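PDB 2YN7: outer surface protein from Borrelia burgdorferi, which is a surface lipoprotein associated with the infectious phenotype of the Lyme disease agent, its precise molecular role being unsettled. Local coordinates for residues F40-S45 / Y90-F95. Numbering follows the deposited sequence.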
ATOM      1  N   PHE A  40      -1.567   9.810  14.294  1.00 25.88           N
ATOM      2  CA  PHE A  40      -0.117   9.817  14.032  1.00 24.93           C
ATOM      3  C   PHE A  40       0.307  11.130  13.391  1.00 24.57           C
ATOM      4  O   PHE A  40       1.138  11.173  12.458  1.00 25.09           O
ATOM      5  CB  PHE A  40       0.290   8.594  13.203  1.00 25.75           C
ATOM      6  CG  PHE A  40       0.059   7.280  13.919  1.00 26.33           C
ATOM      7  CD1 PHE A  40       0.925   6.858  14.935  1.00 26.51           C
ATOM      8  CD2 PHE A  40      -1.035   6.472  13.591  1.00 24.54           C
ATOM      9  CE1 PHE A  40       0.694   5.638  15.595  1.00 27.92           C
ATOM     10  CE2 PHE A  40      -1.258   5.258  14.241  1.00 26.37           C
ATOM     11  CZ  PHE A  40      -0.393   4.837  15.247  1.00 25.87           C
ATOM     12  N   LYS A  41      -0.304  12.203  13.892  1.00 23.96           N
ATOM     13  CA  LYS A  41      -0.050  13.575  13.442  1.00 24.97           C
ATOM     14  C   LYS A  41      -0.639  13.879  12.056  1.00 23.95           C
ATOM     15  O   LYS A  41      -0.329  14.874  11.440  1.00 25.50           O
ATOM     16  CB  LYS A  41       1.452  13.905  13.559  1.00 27.10           C
ATOM     17  CG  LYS A  41       1.956  13.789  15.001  1.00 27.72           C
ATOM     18  CD  LYS A  41       3.214  14.607  15.245  1.00 30.78           C
ATOM     19  CE  LYS A  41       3.430  14.907  16.734  1.00 29.35           C
ATOM     20  NZ  LYS A  41       2.908  13.772  17.548  1.00 28.44           N
ATOM     21  N   MET A  42      -1.546  13.053  11.592  1.00 24.60           N
ATOM     22  CA  MET A  42      -2.125  13.219  10.290  1.00 23.79           C
ATOM     23  C   MET A  42      -3.606  13.523  10.286  1.00 22.77           C
ATOM     24  O   MET A  42      -4.157  13.782   9.291  1.00 22.36           O
ATOM     25  CB  MET A  42      -1.738  12.069   9.380  1.00 22.88           C
ATOM     26  CG  MET A  42      -0.264  12.026   9.018  1.00 24.50           C
ATOM     27  SD  MET A  42       0.242  10.664   7.996  1.00 24.90           S
ATOM     28  CE  MET A  42       0.167   9.313   9.093  1.00 20.94           C
ATOM     29  N   LYS A  43      -4.247  13.458  11.418  1.00 24.23           N
ATOM     30  CA  LYS A  43      -5.606  13.941  11.501  1.00 26.35           C
ATOM     31  C   LYS A  43      -5.756  15.368  11.000  1.00 26.31           C
ATOM     32  O   LYS A  43      -6.540  15.635  10.146  1.00 27.01           O
ATOM     33  CB  LYS A  43      -6.175  13.821  12.880  1.00 26.63           C
ATOM     34  CG  LYS A  43      -7.646  14.096  12.862  1.00 30.72           C
ATOM     35  CD  LYS A  43      -8.329  13.633  14.108  1.00 33.37           C
ATOM     36  CE  LYS A  43      -8.826  14.819  14.864  1.00 36.91           C
ATOM     37  NZ  LYS A  43      -7.764  15.637  15.441  1.00 37.63           N
ATOM     38  N   ASP A  44      -4.951  16.272  11.506  1.00 25.38           N
ATOM     39  CA  ASP A  44      -5.011  17.631  11.049  1.00 26.98           C
ATOM     40  C   ASP A  44      -3.884  17.971  10.092  1.00 26.68           C
ATOM     41  O   ASP A  44      -3.337  19.033  10.150  1.00 29.35           O
ATOM     42  CB  ASP A  44      -5.080  18.602  12.215  1.00 25.40           C
ATOM     43  CG  ASP A  44      -5.996  18.149  13.321  1.00 26.67           C
ATOM     44  OD1 ASP A  44      -7.011  17.525  13.094  1.00 24.44           O
ATOM     45  OD2 ASP A  44      -5.694  18.461  14.449  1.00 29.36           O
ATOM     46  N   SER A  45      -3.550  17.038   9.218  1.00 25.00           N
ATOM     47  CA  SER A  45      -2.624  17.245   8.102  1.00 25.56           C
ATOM     48  C   SER A  45      -2.899  16.290   6.924  1.00 26.21           C
ATOM     49  O   SER A  45      -3.818  16.500   6.197  1.00 25.49           O
ATOM     50  CB  SER A  45      -1.149  17.285   8.524  1.00 24.29           C
ATOM     51  OG  SER A  45      -0.567  16.041   8.743  1.00 24.81           O
ATOM     52  N   TYR A  90       5.932   3.693  15.433  1.00 22.19           N
ATOM     53  CA  TYR A  90       6.849   4.807  15.414  1.00 22.34           C
ATOM     54  C   TYR A  90       7.312   5.211  14.017  1.00 21.70           C
ATOM     55  O   TYR A  90       7.531   6.333  13.780  1.00 22.53           O
ATOM     56  CB  TYR A  90       7.983   4.656  16.412  1.00 23.07           C
ATOM     57  CG  TYR A  90       7.514   4.353  17.808  1.00 24.86           C
ATOM     58  CD1 TYR A  90       6.941   5.309  18.600  1.00 23.63           C
ATOM     59  CD2 TYR A  90       7.654   3.103  18.326  1.00 23.99           C
ATOM     60  CE1 TYR A  90       6.518   5.020  19.854  1.00 25.59           C
ATOM     61  CE2 TYR A  90       7.230   2.817  19.575  1.00 25.59           C
ATOM     62  CZ  TYR A  90       6.661   3.773  20.330  1.00 25.58           C
ATOM     63  OH  TYR A  90       6.246   3.465  21.556  1.00 29.12           O
ATOM     64  N   LYS A  91       7.343   4.285  13.086  1.00 20.87           N
ATOM     65  CA  LYS A  91       7.540   4.634  11.709  1.00 22.31           C
ATOM     66  C   LYS A  91       6.389   5.471  11.169  1.00 21.82           C
ATOM     67  O   LYS A  91       6.623   6.449  10.528  1.00 23.35           O
ATOM     68  CB  LYS A  91       7.764   3.413  10.873  1.00 22.26           C
ATOM     69  CG  LYS A  91       8.115   3.706   9.464  1.00 22.46           C
ATOM     70  CD  LYS A  91       8.424   2.417   8.773  1.00 23.17           C
ATOM     71  CE  LYS A  91       8.027   2.459   7.333  1.00 23.91           C
ATOM     72  NZ  LYS A  91       8.988   1.814   6.436  1.00 25.32           N
ATOM     73  N   ILE A  92       5.158   5.090  11.485  1.00 22.35           N
ATOM     74  CA  ILE A  92       3.989   5.888  11.087  1.00 21.97           C
ATOM     75  C   ILE A  92       4.020   7.282  11.700  1.00 23.00           C
ATOM     76  O   ILE A  92       3.831   8.298  11.000  1.00 22.27           O
ATOM     77  CB  ILE A  92       2.672   5.157  11.405  1.00 21.58           C
ATOM     78  CG1 ILE A  92       2.740   3.767  10.785  1.00 19.64           C
ATOM     79  CG2 ILE A  92       1.476   5.939  10.868  1.00 20.31           C
ATOM     80  CD1 ILE A  92       1.690   2.812  11.251  1.00 18.04           C
ATOM     81  N   GLU A  93       4.339   7.332  12.988  1.00 22.85           N
ATOM     82  CA  GLU A  93       4.490   8.618  13.686  1.00 25.27           C
ATOM     83  C   GLU A  93       5.575   9.474  13.059  1.00 21.62           C
ATOM     84  O   GLU A  93       5.390  10.673  12.890  1.00 21.02           O
ATOM     85  CB  GLU A  93       4.772   8.405  15.199  1.00 28.90           C
ATOM     86  CG  GLU A  93       3.938   9.305  16.120  1.00 33.67           C
ATOM     87  CD  GLU A  93       4.509  10.709  16.237  1.00 42.65           C
ATOM     88  OE1 GLU A  93       5.708  10.906  15.876  1.00 43.95           O
ATOM     89  OE2 GLU A  93       3.765  11.623  16.689  1.00 44.06           O
ATOM     90  N   GLN A  94       6.703   8.853  12.732  1.00 20.77           N
ATOM     91  CA  GLN A  94       7.854   9.575  12.153  1.00 20.83           C
ATOM     92  C   GLN A  94       7.475  10.133  10.757  1.00 21.50           C
ATOM     93  O   GLN A  94       7.865  11.253  10.394  1.00 21.79           O
ATOM     94  CB  GLN A  94       9.122   8.684  12.119  1.00 19.25           C
ATOM     95  CG  GLN A  94       9.780   8.490  13.493  1.00 21.45           C
ATOM     96  CD  GLN A  94      10.498   7.132  13.688  1.00 20.98           C
ATOM     97  OE1 GLN A  94      10.633   6.332  12.765  1.00 22.27           O
ATOM     98  NE2 GLN A  94      10.957   6.886  14.887  1.00 19.08           N
ATOM     99  N   PHE A  95       6.685   9.358  10.003  1.00 20.65           N
ATOM    100  CA  PHE A  95       6.175   9.813   8.719  1.00 20.33           C
ATOM    101  C   PHE A  95       5.124  10.903   8.937  1.00 19.10           C
ATOM    102  O   PHE A  95       5.159  11.919   8.271  1.00 17.11           O
ATOM    103  CB  PHE A  95       5.601   8.630   7.907  1.00 21.33           C
ATOM    104  CG  PHE A  95       5.197   8.985   6.506  1.00 22.13           C
ATOM    105  CD1 PHE A  95       3.909   9.425   6.233  1.00 23.20           C
ATOM    106  CD2 PHE A  95       6.113   8.877   5.442  1.00 22.82           C
ATOM    107  CE1 PHE A  95       3.544   9.750   4.928  1.00 23.94           C
ATOM    108  CE2 PHE A  95       5.743   9.198   4.148  1.00 22.82           C
ATOM    109  CZ  PHE A  95       4.462   9.643   3.895  1.00 22.47           C
TER
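E93 OE2 on helix 89-102 takes the ammonium of K41 from the loop that joins helix 8-26 to helix 72-84; at 2.5 Å from K41 NZ to E93 OE2 this salt bridge is modelled very short, so its exact length is best not leaned on. K41 does more than touch with its tip: its chain bends at the last torsion (chi4 32°), folding NZ back so that the chain curls around the oxygen, with K41 CG 3.3 Å from E93 OE2. D38 gives the same ammonium a second, long and weak ion pair.

Next to the charged pair the contact turns apolar. I92 lies over one face of the F40 ring, its CB offset toward the rim, and its CG2 methyl comes 3.6 Å from F40 CG. Folded at chi3 (-72°), M42 brings its own methyl to the same branch, 4.0 Å from M42 CE to I92 CG2. The M42 sulfur meets the F95 ring at the edge, with M42 SD 4.3 Å from F95 CD1. Y82 and F81 of helix 72-84 extend the cluster, Y82 packing edge-to-face with F40.

Behind K41 the loop is pinned by S45 OG, which donates to K41 O (2.9 Å) in the carbonyl plane, across the type I turn M42-S45. The loop is thus fastened to one helix of this largely helical Bbcrasp-1-type domain by two unlike means: a buried aromatic and aliphatic patch, and an ion pair at its partly exposed margin whose strength probably depends on how far solvent screens it.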